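Local coordinates for cyanophage-like gp41-1 intein (Metagenome, PDB 6QAZ), which carries out protein splicing as a naturally split intein, probably excising itself while joining the flanking extein sequences through a peptide bond, at residues A[40-45]-A[108-113]; A[54-59]-A[87-92]. All coordinates share one frame; numbering follows the deposited sequence.

Contact 1 of 2, residues A[40-45]-A[108-113]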
loop_
_atom_site.group_PDB
_atom_site.type_symbol
_atom_site.label_atom_id
_atom_site.label_comp_id
_atom_site.label_asym_id
_atom_site.label_seq_id
_atom_site.Cartn_x
_atom_site.Cartn_y
_atom_site.Cartn_z
ATOM N N ASN A 40 -0.866 -10.158 11.092
ATOM C CA ASN A 40 -1.138 -9.165 12.153
ATOM C C ASN A 40 -1.978 -8.064 11.565
ATOM O O ASN A 40 -1.772 -7.654 10.420
ATOM C CB ASN A 40 0.125 -8.510 12.705
ATOM C CG ASN A 40 1.150 -9.475 13.215
ATOM O OD1 ASN A 40 1.884 -10.078 12.418
ATOM N ND2 ASN A 40 1.176 -9.619 14.522
ATOM N N VAL A 41 -2.874 -7.561 12.389
ATOM C CA VAL A 41 -3.551 -6.273 12.148
ATOM C C VAL A 41 -3.163 -5.405 13.334
ATOM O O VAL A 41 -3.616 -5.645 14.462
ATOM C CB VAL A 41 -5.051 -6.402 11.945
ATOM C CG1 VAL A 41 -5.663 -5.042 11.719
ATOM C CG2 VAL A 41 -5.375 -7.357 10.822
ATOM N N PHE A 42 -2.256 -4.472 13.095
ATOM C CA PHE A 42 -1.737 -3.624 14.172
ATOM C C PHE A 42 -2.804 -2.610 14.521
ATOM O O PHE A 42 -3.760 -2.408 13.784
ATOM C CB PHE A 42 -0.424 -2.975 13.740
ATOM C CG PHE A 42 0.644 -3.979 13.374
ATOM C CD1 PHE A 42 1.234 -4.791 14.337
ATOM C CD2 PHE A 42 1.076 -4.100 12.062
ATOM C CE1 PHE A 42 2.214 -5.706 13.974
ATOM C CE2 PHE A 42 2.062 -5.010 11.730
ATOM C CZ PHE A 42 2.612 -5.810 12.678
ATOM N N PRO A 43 -2.681 -1.907 15.659
ATOM C CA PRO A 43 -3.712 -0.936 16.008
ATOM C C PRO A 43 -3.828 0.177 14.980
ATOM O O PRO A 43 -2.841 0.621 14.417
ATOM C CB PRO A 43 -3.256 -0.391 17.355
ATOM C CG PRO A 43 -2.418 -1.495 17.923
ATOM C CD PRO A 43 -1.714 -2.104 16.737
ATOM N N LYS A 44 -5.053 0.615 14.772
ATOM C CA LYS A 44 -5.308 1.820 13.986
ATOM C C LYS A 44 -4.568 2.979 14.659
ATOM O O LYS A 44 -4.468 3.034 15.858
ATOM C CB LYS A 44 -6.766 2.279 14.013
ATOM C CG LYS A 44 -7.636 1.871 12.844
ATOM C CD LYS A 44 -9.115 1.943 13.147
ATOM C CE LYS A 44 -9.564 3.156 13.939
ATOM N NZ LYS A 44 -11.039 3.250 14.037
ATOM N N SER A 45 -4.123 3.930 13.878
ATOM C CA SER A 45 -3.286 5.049 14.323
ATOM C C SER A 45 -3.640 6.278 13.521
ATOM O O SER A 45 -3.888 6.153 12.397
ATOM C CB SER A 45 -1.788 4.727 14.211
ATOM O OG SER A 45 -1.426 4.497 12.849
ATOM N N LEU A 108 -5.419 5.551 10.066
ATOM C CA LEU A 108 -4.815 4.674 9.063
ATOM C C LEU A 108 -4.642 3.292 9.657
ATOM O O LEU A 108 -4.553 3.122 10.895
ATOM C CB LEU A 108 -3.466 5.243 8.632
ATOM C CG LEU A 108 -3.428 6.651 8.024
ATOM C CD1 LEU A 108 -1.985 7.029 7.803
ATOM C CD2 LEU A 108 -4.180 6.747 6.736
ATOM N N ILE A 109 -4.508 2.302 8.791
ATOM C CA ILE A 109 -4.235 1.022 9.422
ATOM C C ILE A 109 -3.125 0.281 8.715
ATOM O O ILE A 109 -2.636 0.572 7.629
ATOM C CB ILE A 109 -5.542 0.267 9.414
ATOM C CG1 ILE A 109 -5.531 -0.981 10.287
ATOM C CG2 ILE A 109 -5.868 -0.040 7.971
ATOM C CD1 ILE A 109 -5.038 -0.786 11.686
ATOM N N ASP A 110 -2.626 -0.631 9.522
ATOM C CA ASP A 110 -1.341 -1.283 9.275
ATOM C C ASP A 110 -1.515 -2.776 9.486
ATOM O O ASP A 110 -1.949 -3.167 10.573
ATOM C CB ASP A 110 -0.369 -0.706 10.275
ATOM C CG ASP A 110 1.049 -1.093 10.041
ATOM O OD1 ASP A 110 1.387 -1.690 9.008
ATOM O OD2 ASP A 110 1.850 -0.745 10.964
ATOM N N ILE A 111 -1.139 -3.579 8.506
ATOM C CA ILE A 111 -1.184 -5.034 8.602
ATOM C C ILE A 111 0.187 -5.613 8.283
ATOM O O ILE A 111 0.998 -4.970 7.640
ATOM C CB ILE A 111 -2.272 -5.633 7.684
ATOM C CG1 ILE A 111 -1.921 -5.568 6.196
ATOM C CG2 ILE A 111 -3.621 -4.990 7.947
ATOM C CD1 ILE A 111 -2.944 -6.219 5.284
ATOM N N GLU A 112 0.412 -6.832 8.707
ATOM C CA GLU A 112 1.592 -7.623 8.347
ATOM C C GLU A 112 1.127 -8.844 7.572
ATOM O O GLU A 112 0.180 -9.524 8.031
ATOM C CB GLU A 112 2.323 -8.101 9.598
ATOM C CG GLU A 112 3.578 -8.853 9.289
ATOM C CD GLU A 112 4.654 -7.964 8.746
ATOM O OE1 GLU A 112 4.637 -6.710 8.930
ATOM O OE2 GLU A 112 5.605 -8.600 8.134
ATOM N N VAL A 113 1.777 -9.144 6.460
ATOM C CA VAL A 113 1.439 -10.317 5.670
ATOM C C VAL A 113 2.672 -11.209 5.531
ATOM O O VAL A 113 3.804 -10.781 5.748
ATOM C CB VAL A 113 0.807 -9.966 4.308
ATOM C CG1 VAL A 113 -0.315 -8.935 4.491
ATOM C CG2 VAL A 113 1.824 -9.471 3.292
HETATM O O HOH W 1 -2.033 1.909 12.051
#
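F42 lays its ring beside the side chain of E112, the two pointing the same way, with ring atoms CE2 and CZ each 3.8 Å from E112 CB. Nearer its root the ring reaches D110: F42 CD2 sits 3.6 Å from D110 OD2, carboxylate and ring planes turned 50° apart. N40 CB rests over one face of the ring, offset toward the rim, and N40 OD1 lies 3.5 Å from E112 CB; the N40 and E112 side chains share one face of the sheet. On the other face, V41 CG2 meets I111 CG2 at 4.1 Å.

The backbones pair antiparallel in two places. N40 and E112 exchange N-H...O bonds, the tighter from E112 N to N40 O at 2.9 Å; F42 N then donates to D110 O. Past this the chain bows out at P43, while K44 CA returns to 3.4 Å from L108 O, and pairing resumes one residue out of step where S45 and L108 bond both ways. A water bridges the loop between the two paired parts, donating to P43 O and L108 O and accepting from S45 OG, a hydroxyl that also bonds K47 NZ.

The pairing thus joins the end of strand 34-41 and the start of strand 45-54 to the last part of the long strand 93-113, while F119 of strand 118-121 packs against I111.

Contact 2 of 2, residues A[54-59]-A[87-92]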
loop_
_atom_site.group_PDB
_atom_site.type_symbol
_atom_site.label_atom_id
_atom_site.label_comp_id
_atom_site.label_asym_id
_atom_site.label_seq_id
_atom_site.Cartn_x
_atom_site.Cartn_y
_atom_site.Cartn_z
ATOM N N LEU A 54 -0.656 7.911 -9.776
ATOM C CA LEU A 54 0.148 7.402 -10.877
ATOM C C LEU A 54 -0.393 7.892 -12.214
ATOM O O LEU A 54 -1.512 8.398 -12.335
ATOM C CB LEU A 54 0.161 5.869 -10.859
ATOM C CG LEU A 54 0.617 5.234 -9.539
ATOM C CD1 LEU A 54 0.695 3.754 -9.702
ATOM C CD2 LEU A 54 1.941 5.808 -9.055
ATOM N N GLU A 55 0.406 7.674 -13.255
ATOM C CA GLU A 55 0.086 8.195 -14.603
ATOM C C GLU A 55 -1.139 7.498 -15.204
ATOM O O GLU A 55 -1.699 8.052 -16.167
ATOM C CB GLU A 55 1.284 8.101 -15.516
ATOM C CG GLU A 55 1.723 6.709 -15.760
ATOM C CD GLU A 55 2.879 6.567 -16.735
ATOM O OE1 GLU A 55 2.949 7.360 -17.722
ATOM O OE2 GLU A 55 3.800 5.770 -16.467
ATOM N N ASP A 56 -1.547 6.341 -14.705
ATOM C CA ASP A 56 -2.781 5.649 -15.132
ATOM C C ASP A 56 -3.975 6.022 -14.248
ATOM O O ASP A 56 -5.044 5.387 -14.386
ATOM C CB ASP A 56 -2.568 4.156 -15.212
ATOM C CG ASP A 56 -2.252 3.545 -13.872
ATOM O OD1 ASP A 56 -2.220 4.265 -12.852
ATOM O OD2 ASP A 56 -2.024 2.292 -13.866
ATOM N N GLY A 57 -3.818 7.002 -13.385
ATOM C CA GLY A 57 -4.909 7.446 -12.521
ATOM C C GLY A 57 -4.950 6.782 -11.166
ATOM O O GLY A 57 -5.627 7.298 -10.274
ATOM N N LYS A 58 -4.293 5.640 -10.993
ATOM C CA LYS A 58 -4.422 4.914 -9.727
ATOM C C LYS A 58 -3.877 5.771 -8.588
ATOM O O LYS A 58 -2.867 6.459 -8.733
ATOM C CB LYS A 58 -3.708 3.574 -9.793
ATOM C CG LYS A 58 -4.281 2.600 -10.787
ATOM C CD LYS A 58 -3.552 1.304 -10.761
ATOM C CE LYS A 58 -4.054 0.226 -11.691
ATOM N NZ LYS A 58 -4.069 0.640 -13.092
ATOM N N GLU A 59 -4.536 5.678 -7.442
ATOM C CA GLU A 59 -4.174 6.459 -6.251
ATOM C C GLU A 59 -4.076 5.570 -5.042
ATOM O O GLU A 59 -4.818 4.562 -4.931
ATOM C CB GLU A 59 -5.263 7.511 -5.935
ATOM C CG GLU A 59 -5.435 8.631 -6.872
ATOM C CD GLU A 59 -6.713 9.432 -6.541
ATOM O OE1 GLU A 59 -7.227 9.385 -5.361
ATOM O OE2 GLU A 59 -7.108 10.159 -7.391
ATOM N N LEU A 87 6.193 3.132 -9.677
ATOM C CA LEU A 87 5.682 2.024 -8.877
ATOM C C LEU A 87 5.228 0.908 -9.806
ATOM O O LEU A 87 5.062 1.108 -10.989
ATOM C CB LEU A 87 4.552 2.475 -7.953
ATOM C CG LEU A 87 4.899 3.580 -6.967
ATOM C CD1 LEU A 87 3.751 3.834 -6.012
ATOM C CD2 LEU A 87 6.172 3.269 -6.192
ATOM N N TYR A 88 4.986 -0.261 -9.236
ATOM C CA TYR A 88 4.430 -1.392 -9.982
ATOM C C TYR A 88 2.933 -1.432 -9.783
ATOM O O TYR A 88 2.447 -1.304 -8.651
ATOM C CB TYR A 88 5.047 -2.699 -9.494
ATOM C CG TYR A 88 6.534 -2.811 -9.716
ATOM C CD1 TYR A 88 7.046 -3.240 -10.924
ATOM C CD2 TYR A 88 7.433 -2.465 -8.722
ATOM C CE1 TYR A 88 8.418 -3.344 -11.118
ATOM C CE2 TYR A 88 8.800 -2.554 -8.897
ATOM C CZ TYR A 88 9.301 -2.999 -10.102
ATOM O OH TYR A 88 10.662 -3.025 -10.282
ATOM N N VAL A 89 2.207 -1.678 -10.866
ATOM C CA VAL A 89 0.752 -1.875 -10.806
ATOM C C VAL A 89 0.455 -3.287 -11.246
ATOM O O VAL A 89 1.280 -3.975 -11.824
ATOM C CB VAL A 89 -0.022 -0.844 -11.637
ATOM C CG1 VAL A 89 0.290 0.547 -11.151
ATOM C CG2 VAL A 89 0.171 -1.005 -13.127
ATOM N N LYS A 90 -0.745 -3.738 -10.992
ATOM C CA LYS A 90 -1.057 -5.134 -11.321
ATOM C C LYS A 90 -0.936 -5.280 -12.828
ATOM O O LYS A 90 -1.456 -4.468 -13.556
ATOM C CB LYS A 90 -2.396 -5.563 -10.743
ATOM C CG LYS A 90 -2.669 -7.055 -10.789
ATOM C CD LYS A 90 -3.973 -7.446 -10.083
ATOM C CE LYS A 90 -4.459 -8.814 -10.498
ATOM N NZ LYS A 90 -5.857 -9.033 -10.065
ATOM N N GLU A 91 -0.308 -6.313 -13.394
ATOM C CA GLU A 91 0.684 -7.246 -12.900
ATOM C C GLU A 91 2.097 -6.818 -13.338
ATOM O O GLU A 91 2.566 -7.021 -14.512
ATOM C CB GLU A 91 0.469 -8.635 -13.482
ATOM C CG GLU A 91 1.085 -9.740 -12.644
ATOM C CD GLU A 91 0.592 -9.737 -11.202
ATOM O OE1 GLU A 91 -0.609 -9.822 -10.988
ATOM O OE2 GLU A 91 1.399 -9.600 -10.332
ATOM N N MET A 92 2.813 -6.370 -12.347
ATOM C CA MET A 92 4.200 -5.885 -12.383
ATOM C C MET A 92 4.459 -4.963 -13.571
ATOM O O MET A 92 5.519 -5.037 -14.132
ATOM C CB MET A 92 5.139 -7.081 -12.357
ATOM C CG MET A 92 5.056 -7.860 -11.063
ATOM S SD MET A 92 5.466 -6.848 -9.672
ATOM C CE MET A 92 7.232 -6.627 -9.806
HETATM O O HOH W 2 -3.101 -2.485 -13.307
#
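V89 fits its two methyls against three side chains of the turn 54-59. L54 CD1 comes within 3.5 Å of V89 CG1, the two side chains sliding past each other in opposite directions. The other branch of the leucine, CD2, touches L87 CD1 at 4.1 Å, and here the side chains cross at about a right angle. K58 contributes its aliphatic part, CD lying 3.9 Å from V89 CG1, while D56 meets the valine tip to tip, with OD2 4.0 Å from V89 CG2.

What sets these groups is the turn itself. Residues L54 to G57 form a type I beta turn, closed by the bond from G57 N to L54 O, and L54 N donates to K58 O just outside it. D56 CG stands between its own backbone N and carbonyl carbon (chi1 64°), and OD1 accepts from K58 N at 3.1 Å, an Asx turn. OD2 takes the salt bridge from K58 NZ at 2.7 Å, approached from well above the carboxylate plane. The lysine chain is extended until chi4 (57°), where the bend swings NZ round to the aspartate. I97 and I124 pack on L54 from neighbouring strands, and K95 lies against both D56 and V89.

Both carboxylate oxygens are therefore gripped by K58, one by its backbone and one by its ammonium group. Across the contact itself the direct touches are van der Waals; the polar link is a water that donates to K90 O and holds K58 NZ only weakly. The ion pair probably lets D56 keep its charge beside an apolar methyl surface.

How the contacts relate
From the N terminus, after several short strands the chain runs through strand 34-41 into 40-45, the first half of contact 1. Strand 45-54 then leads to the turn 54-59, whose partner 87-92 arrives 28 residues later and closes contact 2. The chain next enters strand 93-113 and returns at 108-113 to close contact 1, so the smaller loop is nested inside the larger. The contacts do not touch, their centres lying about 23 Å apart on opposite sides of the chain's centre. They reach the same antiparallel sheet: contact 1 pairs strands within it, whereas contact 2 sets the 54-59 turn against strand 86-89, the sheet neighbour of strand 93-113.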